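Local coordinates for DUF1254 domain-containing protein (PDB 3U07) that is of unknown function but is made with a signal sequence and joins a DUF1254 region to a DUF1214 region, at residues A[44-49]-A[86-91]; A[56-61]-A[205-210]; A[38-43]-A[220-225]. The protein carries 2 engineered substitutions. All coordinates share one frame; numbering follows the deposited sequence.

Interaction 1: residues A[44-49]-A[86-91]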
loop_
_atom_site.group_PDB
_atom_site.type_symbol
_atom_site.label_atom_id
_atom_site.label_comp_id
_atom_site.label_asym_id
_atom_site.label_seq_id
_atom_site.Cartn_x
_atom_site.Cartn_y
_atom_site.Cartn_z
ATOM N N TYR A 44 -9.300 1.631 10.493
ATOM C CA TYR A 44 -10.372 0.867 11.119
ATOM C C TYR A 44 -11.588 0.786 10.191
ATOM O O TYR A 44 -12.112 -0.299 9.951
ATOM C CB TYR A 44 -10.815 1.491 12.445
ATOM C CG TYR A 44 -11.958 0.715 13.070
ATOM C CD1 TYR A 44 -11.766 -0.590 13.523
ATOM C CD2 TYR A 44 -13.246 1.251 13.136
ATOM C CE1 TYR A 44 -12.821 -1.345 14.022
ATOM C CE2 TYR A 44 -14.313 0.501 13.632
ATOM C CZ TYR A 44 -14.091 -0.798 14.072
ATOM O OH TYR A 44 -15.130 -1.560 14.549
ATOM N N LYS A 45 -12.036 1.931 9.678
ATOM C CA LYS A 45 -13.195 1.951 8.784
ATOM C C LYS A 45 -12.979 0.993 7.624
ATOM O O LYS A 45 -13.884 0.248 7.240
ATOM C CB LYS A 45 -13.446 3.361 8.231
ATOM C CG LYS A 45 -13.930 4.392 9.242
ATOM C CD LYS A 45 -14.145 5.738 8.546
ATOM C CE LYS A 45 -14.442 6.860 9.529
ATOM N NZ LYS A 45 -14.488 8.183 8.839
ATOM N N PHE A 46 -11.775 1.014 7.062
ATOM C CA PHE A 46 -11.465 0.134 5.944
ATOM C C PHE A 46 -11.561 -1.325 6.385
ATOM O O PHE A 46 -12.100 -2.159 5.670
ATOM C CB PHE A 46 -10.062 0.412 5.408
ATOM C CG PHE A 46 -9.695 -0.437 4.224
ATOM C CD1 PHE A 46 -9.924 0.016 2.927
ATOM C CD2 PHE A 46 -9.151 -1.703 4.405
ATOM C CE1 PHE A 46 -9.611 -0.782 1.828
ATOM C CE2 PHE A 46 -8.836 -2.506 3.316
ATOM C CZ PHE A 46 -9.068 -2.046 2.024
ATOM N N PHE A 47 -11.024 -1.631 7.560
ATOM C CA PHE A 47 -11.074 -2.993 8.083
ATOM C C PHE A 47 -12.529 -3.407 8.314
ATOM O O PHE A 47 -12.925 -4.531 8.005
ATOM C CB PHE A 47 -10.305 -3.085 9.408
ATOM C CG PHE A 47 -10.428 -4.421 10.093
ATOM C CD1 PHE A 47 -9.738 -5.536 9.615
ATOM C CD2 PHE A 47 -11.258 -4.574 11.200
ATOM C CE1 PHE A 47 -9.877 -6.781 10.228
ATOM C CE2 PHE A 47 -11.404 -5.819 11.819
ATOM C CZ PHE A 47 -10.711 -6.922 11.332
ATOM N N TYR A 48 -13.325 -2.485 8.846
ATOM C CA TYR A 48 -14.726 -2.766 9.139
ATOM C C TYR A 48 -15.506 -3.055 7.869
ATOM O O TYR A 48 -16.221 -4.052 7.774
ATOM C CB TYR A 48 -15.378 -1.581 9.858
ATOM C CG TYR A 48 -16.728 -1.914 10.459
ATOM C CD1 TYR A 48 -16.831 -2.398 11.764
ATOM C CD2 TYR A 48 -17.900 -1.792 9.707
ATOM C CE1 TYR A 48 -18.061 -2.752 12.309
ATOM C CE2 TYR A 48 -19.138 -2.148 10.242
ATOM C CZ TYR A 48 -19.209 -2.625 11.541
ATOM O OH TYR A 48 -20.423 -2.979 12.074
ATOM N N HIS A 49 -15.354 -2.175 6.888
ATOM C CA HIS A 49 -16.073 -2.326 5.635
ATOM C C HIS A 49 -15.636 -3.514 4.795
ATOM O O HIS A 49 -16.370 -3.946 3.909
ATOM C CB HIS A 49 -15.994 -1.017 4.847
ATOM C CG HIS A 49 -16.790 0.090 5.467
ATOM N ND1 HIS A 49 -16.273 1.349 5.695
ATOM C CD2 HIS A 49 -18.059 0.115 5.943
ATOM C CE1 HIS A 49 -17.187 2.099 6.286
ATOM N NE2 HIS A 49 -18.280 1.374 6.448
HETATM N N MSE A 86 -4.024 -11.507 -0.132
HETATM C CA MSE A 86 -4.402 -10.559 0.908
HETATM C C MSE A 86 -5.009 -11.245 2.114
HETATM O O MSE A 86 -5.552 -12.345 2.017
HETATM C CB MSE A 86 -5.420 -9.547 0.377
HETATM C CG MSE A 86 -4.916 -8.642 -0.727
HETATM SE SE MSE A 86 -6.356 -7.546 -1.398
HETATM C CE MSE A 86 -7.654 -8.941 -1.677
ATOM N N GLY A 87 -4.917 -10.573 3.252
ATOM C CA GLY A 87 -5.478 -11.114 4.466
ATOM C C GLY A 87 -5.235 -10.177 5.624
ATOM O O GLY A 87 -4.640 -9.109 5.466
ATOM N N TRP A 88 -5.714 -10.584 6.791
ATOM C CA TRP A 88 -5.541 -9.819 8.009
ATOM C C TRP A 88 -5.020 -10.762 9.077
ATOM O O TRP A 88 -5.591 -11.825 9.311
ATOM C CB TRP A 88 -6.869 -9.220 8.469
ATOM C CG TRP A 88 -7.387 -8.140 7.581
ATOM C CD1 TRP A 88 -8.197 -8.287 6.492
ATOM C CD2 TRP A 88 -7.122 -6.739 7.703
ATOM N NE1 TRP A 88 -8.455 -7.058 5.926
ATOM C CE2 TRP A 88 -7.804 -6.091 6.649
ATOM C CE3 TRP A 88 -6.370 -5.968 8.599
ATOM C CZ2 TRP A 88 -7.762 -4.704 6.470
ATOM C CZ3 TRP A 88 -6.329 -4.586 8.422
ATOM C CH2 TRP A 88 -7.021 -3.972 7.361
ATOM N N LEU A 89 -3.922 -10.374 9.707
ATOM C CA LEU A 89 -3.320 -11.161 10.768
ATOM C C LEU A 89 -3.897 -10.675 12.088
ATOM O O LEU A 89 -4.265 -9.505 12.218
ATOM C CB LEU A 89 -1.801 -10.943 10.790
ATOM C CG LEU A 89 -0.823 -11.866 10.060
ATOM C CD1 LEU A 89 -1.443 -12.484 8.829
ATOM C CD2 LEU A 89 0.426 -11.069 9.727
ATOM N N ASP A 90 -3.994 -11.576 13.057
ATOM C CA ASP A 90 -4.465 -11.211 14.391
ATOM C C ASP A 90 -3.504 -11.916 15.321
ATOM O O ASP A 90 -3.509 -13.143 15.407
ATOM C CB ASP A 90 -5.893 -11.692 14.652
ATOM C CG ASP A 90 -6.318 -11.487 16.101
ATOM O OD1 ASP A 90 -5.700 -10.661 16.808
ATOM O OD2 ASP A 90 -7.279 -12.147 16.536
ATOM N N VAL A 91 -2.668 -11.141 16.001
ATOM C CA VAL A 91 -1.676 -11.714 16.906
ATOM C C VAL A 91 -2.022 -11.507 18.384
ATOM O O VAL A 91 -1.180 -11.717 19.259
ATOM C CB VAL A 91 -0.283 -11.105 16.630
ATOM C CG1 VAL A 91 0.097 -11.314 15.157
ATOM C CG2 VAL A 91 -0.288 -9.613 16.959
#

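Interaction 2: residues A[56-61]-A[205-210]. Engineered in segment 56-61: Glu60 (natural residue Arg).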
loop_
_atom_site.group_PDB
_atom_site.type_symbol
_atom_site.label_atom_id
_atom_site.label_comp_id
_atom_site.label_asym_id
_atom_site.label_seq_id
_atom_site.Cartn_x
_atom_site.Cartn_y
_atom_site.Cartn_z
ATOM N N TYR A 56 -14.660 -11.855 7.046
ATOM C CA TYR A 56 -13.436 -12.497 6.578
ATOM C C TYR A 56 -12.723 -13.174 7.739
ATOM O O TYR A 56 -12.500 -12.562 8.785
ATOM C CB TYR A 56 -12.466 -11.483 5.970
ATOM C CG TYR A 56 -12.880 -10.912 4.638
ATOM C CD1 TYR A 56 -13.829 -11.553 3.844
ATOM C CD2 TYR A 56 -12.294 -9.741 4.154
ATOM C CE1 TYR A 56 -14.186 -11.040 2.600
ATOM C CE2 TYR A 56 -12.642 -9.223 2.914
ATOM C CZ TYR A 56 -13.588 -9.874 2.142
ATOM O OH TYR A 56 -13.939 -9.351 0.916
ATOM N N PRO A 57 -12.376 -14.456 7.588
ATOM C CA PRO A 57 -11.681 -15.063 8.722
ATOM C C PRO A 57 -10.293 -14.431 8.841
ATOM O O PRO A 57 -9.664 -14.087 7.837
ATOM C CB PRO A 57 -11.638 -16.546 8.355
ATOM C CG PRO A 57 -11.732 -16.544 6.854
ATOM C CD PRO A 57 -12.743 -15.468 6.585
ATOM N N LEU A 58 -9.833 -14.249 10.070
ATOM C CA LEU A 58 -8.527 -13.657 10.309
ATOM C C LEU A 58 -7.443 -14.736 10.226
ATOM O O LEU A 58 -7.726 -15.927 10.361
ATOM C CB LEU A 58 -8.522 -12.976 11.679
ATOM C CG LEU A 58 -9.637 -11.932 11.851
ATOM C CD1 LEU A 58 -9.620 -11.383 13.268
ATOM C CD2 LEU A 58 -9.456 -10.802 10.843
ATOM N N ASN A 59 -6.205 -14.315 9.983
ATOM C CA ASN A 59 -5.081 -15.240 9.873
ATOM C C ASN A 59 -5.292 -16.261 8.762
ATOM O O ASN A 59 -4.974 -17.442 8.909
ATOM C CB ASN A 59 -4.831 -15.951 11.214
ATOM C CG ASN A 59 -4.287 -15.011 12.277
ATOM O OD1 ASN A 59 -3.485 -14.125 11.979
ATOM N ND2 ASN A 59 -4.707 -15.206 13.522
ATOM N N GLU A 60 -5.839 -15.779 7.649
ATOM C CA GLU A 60 -6.093 -16.589 6.461
ATOM C C GLU A 60 -6.077 -15.662 5.255
ATOM O O GLU A 60 -6.476 -14.502 5.358
ATOM C CB GLU A 60 -7.469 -17.265 6.524
ATOM C CG GLU A 60 -7.564 -18.485 7.429
ATOM C CD GLU A 60 -8.929 -19.168 7.353
ATOM O OE1 GLU A 60 -9.585 -19.067 6.294
ATOM O OE2 GLU A 60 -9.337 -19.813 8.344
ATOM N N PHE A 61 -5.599 -16.162 4.122
ATOM C CA PHE A 61 -5.588 -15.381 2.896
ATOM C C PHE A 61 -7.045 -15.377 2.428
ATOM O O PHE A 61 -7.713 -16.410 2.470
ATOM C CB PHE A 61 -4.695 -16.055 1.851
ATOM C CG PHE A 61 -3.241 -16.097 2.231
ATOM C CD1 PHE A 61 -2.499 -14.921 2.333
ATOM C CD2 PHE A 61 -2.614 -17.310 2.499
ATOM C CE1 PHE A 61 -1.153 -14.952 2.694
ATOM C CE2 PHE A 61 -1.266 -17.351 2.863
ATOM C CZ PHE A 61 -0.536 -16.169 2.962
ATOM N N ARG A 205 -13.755 -10.026 19.134
ATOM C CA ARG A 205 -13.996 -8.606 19.371
ATOM C C ARG A 205 -15.432 -8.177 19.111
ATOM O O ARG A 205 -16.158 -8.822 18.358
ATOM C CB ARG A 205 -13.084 -7.774 18.458
ATOM C CG ARG A 205 -11.593 -8.025 18.626
ATOM C CD ARG A 205 -10.801 -7.480 17.439
ATOM N NE ARG A 205 -9.359 -7.575 17.661
ATOM C CZ ARG A 205 -8.635 -8.677 17.513
ATOM N NH1 ARG A 205 -9.200 -9.816 17.127
ATOM N NH2 ARG A 205 -7.338 -8.640 17.770
ATOM N N THR A 206 -15.833 -7.085 19.751
ATOM C CA THR A 206 -17.152 -6.506 19.535
ATOM C C THR A 206 -16.774 -5.180 18.863
ATOM O O THR A 206 -16.239 -4.269 19.495
ATOM C CB THR A 206 -17.909 -6.278 20.866
ATOM O OG1 THR A 206 -17.154 -5.408 21.713
ATOM C CG2 THR A 206 -18.106 -7.599 21.581
ATOM N N TYR A 207 -17.037 -5.097 17.566
ATOM C CA TYR A 207 -16.671 -3.937 16.758
ATOM C C TYR A 207 -17.636 -2.765 16.714
ATOM O O TYR A 207 -18.812 -2.936 16.403
ATOM C CB TYR A 207 -16.424 -4.392 15.321
ATOM C CG TYR A 207 -15.337 -5.426 15.162
ATOM C CD1 TYR A 207 -13.993 -5.076 15.296
ATOM C CD2 TYR A 207 -15.647 -6.750 14.844
ATOM C CE1 TYR A 207 -12.982 -6.015 15.111
ATOM C CE2 TYR A 207 -14.642 -7.702 14.659
ATOM C CZ TYR A 207 -13.310 -7.321 14.790
ATOM O OH TYR A 207 -12.304 -8.235 14.575
ATOM N N PRO A 208 -17.139 -1.548 16.993
ATOM C CA PRO A 208 -17.988 -0.354 16.967
ATOM C C PRO A 208 -18.422 -0.136 15.521
ATOM O O PRO A 208 -17.614 -0.297 14.605
ATOM C CB PRO A 208 -17.047 0.762 17.433
ATOM C CG PRO A 208 -15.970 0.041 18.191
ATOM C CD PRO A 208 -15.759 -1.197 17.371
ATOM N N ASP A 209 -19.686 0.222 15.315
ATOM C CA ASP A 209 -20.193 0.473 13.968
ATOM C C ASP A 209 -19.783 1.880 13.552
ATOM O O ASP A 209 -20.128 2.860 14.217
ATOM C CB ASP A 209 -21.724 0.374 13.931
ATOM C CG ASP A 209 -22.284 0.446 12.513
ATOM O OD1 ASP A 209 -21.617 1.022 11.627
ATOM O OD2 ASP A 209 -23.403 -0.064 12.285
ATOM N N PRO A 210 -19.027 2.003 12.455
ATOM C CA PRO A 210 -18.607 3.333 12.006
ATOM C C PRO A 210 -19.745 4.306 11.661
ATOM O O PRO A 210 -19.581 5.519 11.763
ATOM C CB PRO A 210 -17.707 3.027 10.801
ATOM C CG PRO A 210 -18.133 1.648 10.366
ATOM C CD PRO A 210 -18.363 0.950 11.670
#

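Interaction 3: residues A[38-43]-A[220-225]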
loop_
_atom_site.group_PDB
_atom_site.type_symbol
_atom_site.label_atom_id
_atom_site.label_comp_id
_atom_site.label_asym_id
_atom_site.label_seq_id
_atom_site.Cartn_x
_atom_site.Cartn_y
_atom_site.Cartn_z
ATOM N N TYR A 38 -6.895 10.368 12.671
ATOM C CA TYR A 38 -7.341 10.112 11.300
ATOM C C TYR A 38 -6.814 8.821 10.678
ATOM O O TYR A 38 -7.589 8.002 10.179
ATOM C CB TYR A 38 -6.951 11.288 10.397
ATOM C CG TYR A 38 -7.293 11.086 8.937
ATOM C CD1 TYR A 38 -8.577 11.345 8.453
ATOM C CD2 TYR A 38 -6.330 10.628 8.039
ATOM C CE1 TYR A 38 -8.892 11.155 7.103
ATOM C CE2 TYR A 38 -6.634 10.435 6.691
ATOM C CZ TYR A 38 -7.914 10.698 6.231
ATOM O OH TYR A 38 -8.206 10.507 4.899
ATOM N N SER A 39 -5.499 8.642 10.694
ATOM C CA SER A 39 -4.908 7.445 10.096
ATOM C C SER A 39 -5.450 6.163 10.728
ATOM O O SER A 39 -5.746 5.195 10.033
ATOM C CB SER A 39 -3.381 7.490 10.211
ATOM O OG SER A 39 -2.854 8.596 9.498
ATOM N N ILE A 40 -5.582 6.159 12.048
ATOM C CA ILE A 40 -6.107 4.992 12.749
ATOM C C ILE A 40 -7.592 4.817 12.425
ATOM O O ILE A 40 -8.048 3.716 12.130
ATOM C CB ILE A 40 -5.945 5.144 14.273
ATOM C CG1 ILE A 40 -4.454 5.170 14.631
ATOM C CG2 ILE A 40 -6.636 3.984 14.989
ATOM C CD1 ILE A 40 -4.152 5.725 16.008
ATOM N N ASP A 41 -8.341 5.913 12.457
ATOM C CA ASP A 41 -9.767 5.838 12.180
ATOM C C ASP A 41 -10.053 5.300 10.784
ATOM O O ASP A 41 -10.885 4.408 10.618
ATOM C CB ASP A 41 -10.419 7.216 12.359
ATOM C CG ASP A 41 -11.936 7.131 12.444
ATOM O OD1 ASP A 41 -12.428 6.199 13.110
ATOM O OD2 ASP A 41 -12.637 7.987 11.860
ATOM N N GLU A 42 -9.357 5.824 9.780
ATOM C CA GLU A 42 -9.590 5.372 8.414
ATOM C C GLU A 42 -9.158 3.921 8.209
ATOM O O GLU A 42 -9.781 3.188 7.443
ATOM C CB GLU A 42 -8.887 6.304 7.422
ATOM C CG GLU A 42 -9.416 7.747 7.440
ATOM C CD GLU A 42 -10.903 7.840 7.109
ATOM O OE1 GLU A 42 -11.321 7.264 6.084
ATOM O OE2 GLU A 42 -11.655 8.492 7.868
ATOM N N ALA A 43 -8.101 3.494 8.892
ATOM C CA ALA A 43 -7.655 2.108 8.762
ATOM C C ALA A 43 -8.753 1.219 9.352
ATOM O O ALA A 43 -9.104 0.184 8.786
ATOM C CB ALA A 43 -6.346 1.895 9.510
ATOM N N ASN A 220 -10.105 5.050 20.076
ATOM C CA ASN A 220 -9.783 4.510 21.402
ATOM C C ASN A 220 -9.923 2.988 21.409
ATOM O O ASN A 220 -9.179 2.291 22.100
ATOM C CB ASN A 220 -10.687 5.124 22.477
ATOM C CG ASN A 220 -10.392 6.593 22.715
ATOM O OD1 ASN A 220 -9.440 7.146 22.164
ATOM N ND2 ASN A 220 -11.205 7.233 23.544
ATOM N N PHE A 221 -10.875 2.477 20.634
ATOM C CA PHE A 221 -11.088 1.037 20.532
ATOM C C PHE A 221 -9.860 0.364 19.903
ATOM O O PHE A 221 -9.348 -0.634 20.415
ATOM C CB PHE A 221 -12.317 0.748 19.665
ATOM C CG PHE A 221 -12.500 -0.705 19.341
ATOM C CD1 PHE A 221 -13.052 -1.577 20.276
ATOM C CD2 PHE A 221 -12.103 -1.208 18.106
ATOM C CE1 PHE A 221 -13.210 -2.934 19.980
ATOM C CE2 PHE A 221 -12.253 -2.558 17.798
ATOM C CZ PHE A 221 -12.809 -3.424 18.738
ATOM N N VAL A 222 -9.396 0.909 18.781
ATOM C CA VAL A 222 -8.230 0.351 18.106
ATOM C C VAL A 222 -6.979 0.492 18.969
ATOM O O VAL A 222 -6.160 -0.424 19.045
ATOM C CB VAL A 222 -7.983 1.050 16.755
ATOM C CG1 VAL A 222 -6.655 0.595 16.168
ATOM C CG2 VAL A 222 -9.123 0.727 15.800
ATOM N N LEU A 223 -6.842 1.645 19.613
ATOM C CA LEU A 223 -5.698 1.933 20.474
ATOM C C LEU A 223 -5.593 0.890 21.586
ATOM O O LEU A 223 -4.505 0.511 21.998
ATOM C CB LEU A 223 -5.869 3.322 21.103
ATOM C CG LEU A 223 -4.948 4.518 20.807
ATOM C CD1 LEU A 223 -4.092 4.323 19.585
ATOM C CD2 LEU A 223 -5.829 5.743 20.665
ATOM N N CYS A 224 -6.745 0.433 22.057
ATOM C CA CYS A 224 -6.807 -0.545 23.134
ATOM C C CYS A 224 -6.302 -1.917 22.700
ATOM O O CYS A 224 -5.652 -2.615 23.471
ATOM C CB CYS A 224 -8.256 -0.678 23.626
ATOM S SG CYS A 224 -8.442 -1.489 25.250
ATOM N N ASP A 225 -6.598 -2.283 21.456
ATOM C CA ASP A 225 -6.240 -3.588 20.903
ATOM C C ASP A 225 -4.780 -3.726 20.498
ATOM O O ASP A 225 -4.459 -3.990 19.337
ATOM C CB ASP A 225 -7.162 -3.887 19.712
ATOM C CG ASP A 225 -6.961 -5.278 19.140
ATOM O OD1 ASP A 225 -6.593 -6.190 19.908
ATOM O OD2 ASP A 225 -7.188 -5.463 17.923
#

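Interaction 1: residues A[44-49]-A[86-91]
Phe47 and Trp88 are brought together by different first torsions: CG of Phe47 stands anti to its own nitrogen (chi1 174°), while CG of Trp88 stands anti to its carbonyl carbon and beside its nitrogen (chi1 -69°). The indole therefore leaves the strand toward the helix and presents a broad face, and the phenyl ring drops its edge onto it. The pair is T-shaped: the planes meet at 76°, and the centroids of the Phe47 ring and the Trp88 six-membered ring are 4.7 Å apart. Phe47 CD1 does the touching. It sits over the centre of the indole, 3.3 Å above the plane, with Trp88 CD2 3.5 Å from it. Phe47 CE1 lies farther back, 3.7 Å from Trp88 CD2, so the ring is tipped with one corner lowest. Phe47 CB adds a lighter touch 4.0 Å from Trp88 CH2. Phe46, one residue earlier on the helix, reaches the indole differently: its CD2 comes to Trp88 CZ2 at 3.9 Å, each atom lying near the plane of the other ring, so two edges meet without stacking. The indole is thus approached over a face by one phenylalanine and at its rim by the next, which should restrict how far it can rock. Trp88 also leans on Thr50 and Ala51 farther along the helix and on Lys163 of strand 161-169, and Phe46 makes a further edge-to-face pair with Trp307. All the chemistry across these segments is apolar and aromatic. Strand 82-90, its backbone also hydrogen-bonded to Asn59 and Gln62, is outermost of four in its antiparallel sheet, and the arrangement is helix-on-sheet packing, helix 26-52 being fastened to that strand through an aromatic cluster.

Interaction 2: residues A[56-61]-A[205-210]
Leu58 meets Arg205 and Tyr207 through a single methyl, CD1, in a small surface contact that buries 61 Å² in all. The methyl approaches the guanidinium obliquely, 4.2 Å from Arg205 NH1, and lies 4.3 Å from Tyr207 OH, so it faces two polar ends that lie side by side. The firmer packing is on the 205-210 side itself, where Arg205 CB lies over one face of the Tyr207 ring, 3.7 Å above its plane and toward the rim. From there the arginine runs extended from CG to NE and carries its head group past Leu58 to its carboxylate partners. Tyr207 is backed by Tyr44, Tyr48 and Val52 of helix 26-52, and Leu58 also packs on Trp88 and Leu161. The surroundings are looser: Pro57 and the engineered Glu60 are exposed, as is Thr206, which lies between Arg205 and Tyr207 in sequence. What positions the guanidinium is charge from outside both segments, with NH2 in a salt bridge to Asp90 OD1 and NE in another to Asp225 OD2. The chemistry implies that two carboxylates hold the arginine, while the leucine methyl supplies apolar cover beside a charge that is already paired.

Interaction 3: residues A[38-43]-A[220-225]
Ile40 meets Val222 and Leu223 chiefly through methyl groups in this buried helix-to-helix packing, and the flat groups stand outside the junction: the Tyr38 ring carries Glu42 CG over one face, 3.4 Å above its plane and toward the rim, and the Phe221 ring packs on Pro208. Helix 26-52 is thereby joined to the last turn of helix 215-224, with the CA atoms of Ile40 and Val222 7.4 Å apart. Both branches of the isoleucine are used. CG2, anti to the backbone nitrogen, reaches Val222 CG1 at 3.6 Å and Val222 CB at 3.7 Å, the two side chains sliding past each other in opposite directions. Ile40 and Leu223 instead cross at about a right angle, and Met228 touches both. The CB of Leu223 points past the isoleucine, but a first torsion away from the staggered positions (chi1 -114°) brings CD1 near it. Polar ties flank this apolar centre: Asp41 forms a salt bridge with Arg218, Asn220 is hydrogen-bonded to Gly243, Glu245 and Lys248, and Cys224 is in a disulfide with Cys247. On the other branch of the isoleucine, the terminal methyl Ile40 CD1 stops 3.8 Å from Leu223 CD1.

Interactions 1 and 3 are buried and share helix 26-52, which offers aromatic rings to an edge strand at one level and an aliphatic side chain to helix 215-224 at another. Interaction 2 is a smaller surface contact between two loops, its centre about 6 Å from that of interaction 1. The two salt bridges of Arg205 tie interaction 2 to the other two. Tyr44 adds a packing link, its ring against Val222 and Phe221 and its hydroxyl hydrogen-bonded to Pro208 O. The two buried contacts are apolar across their segments, whereas the surface contact sets a leucine methyl beside a guanidinium held by salt bridges.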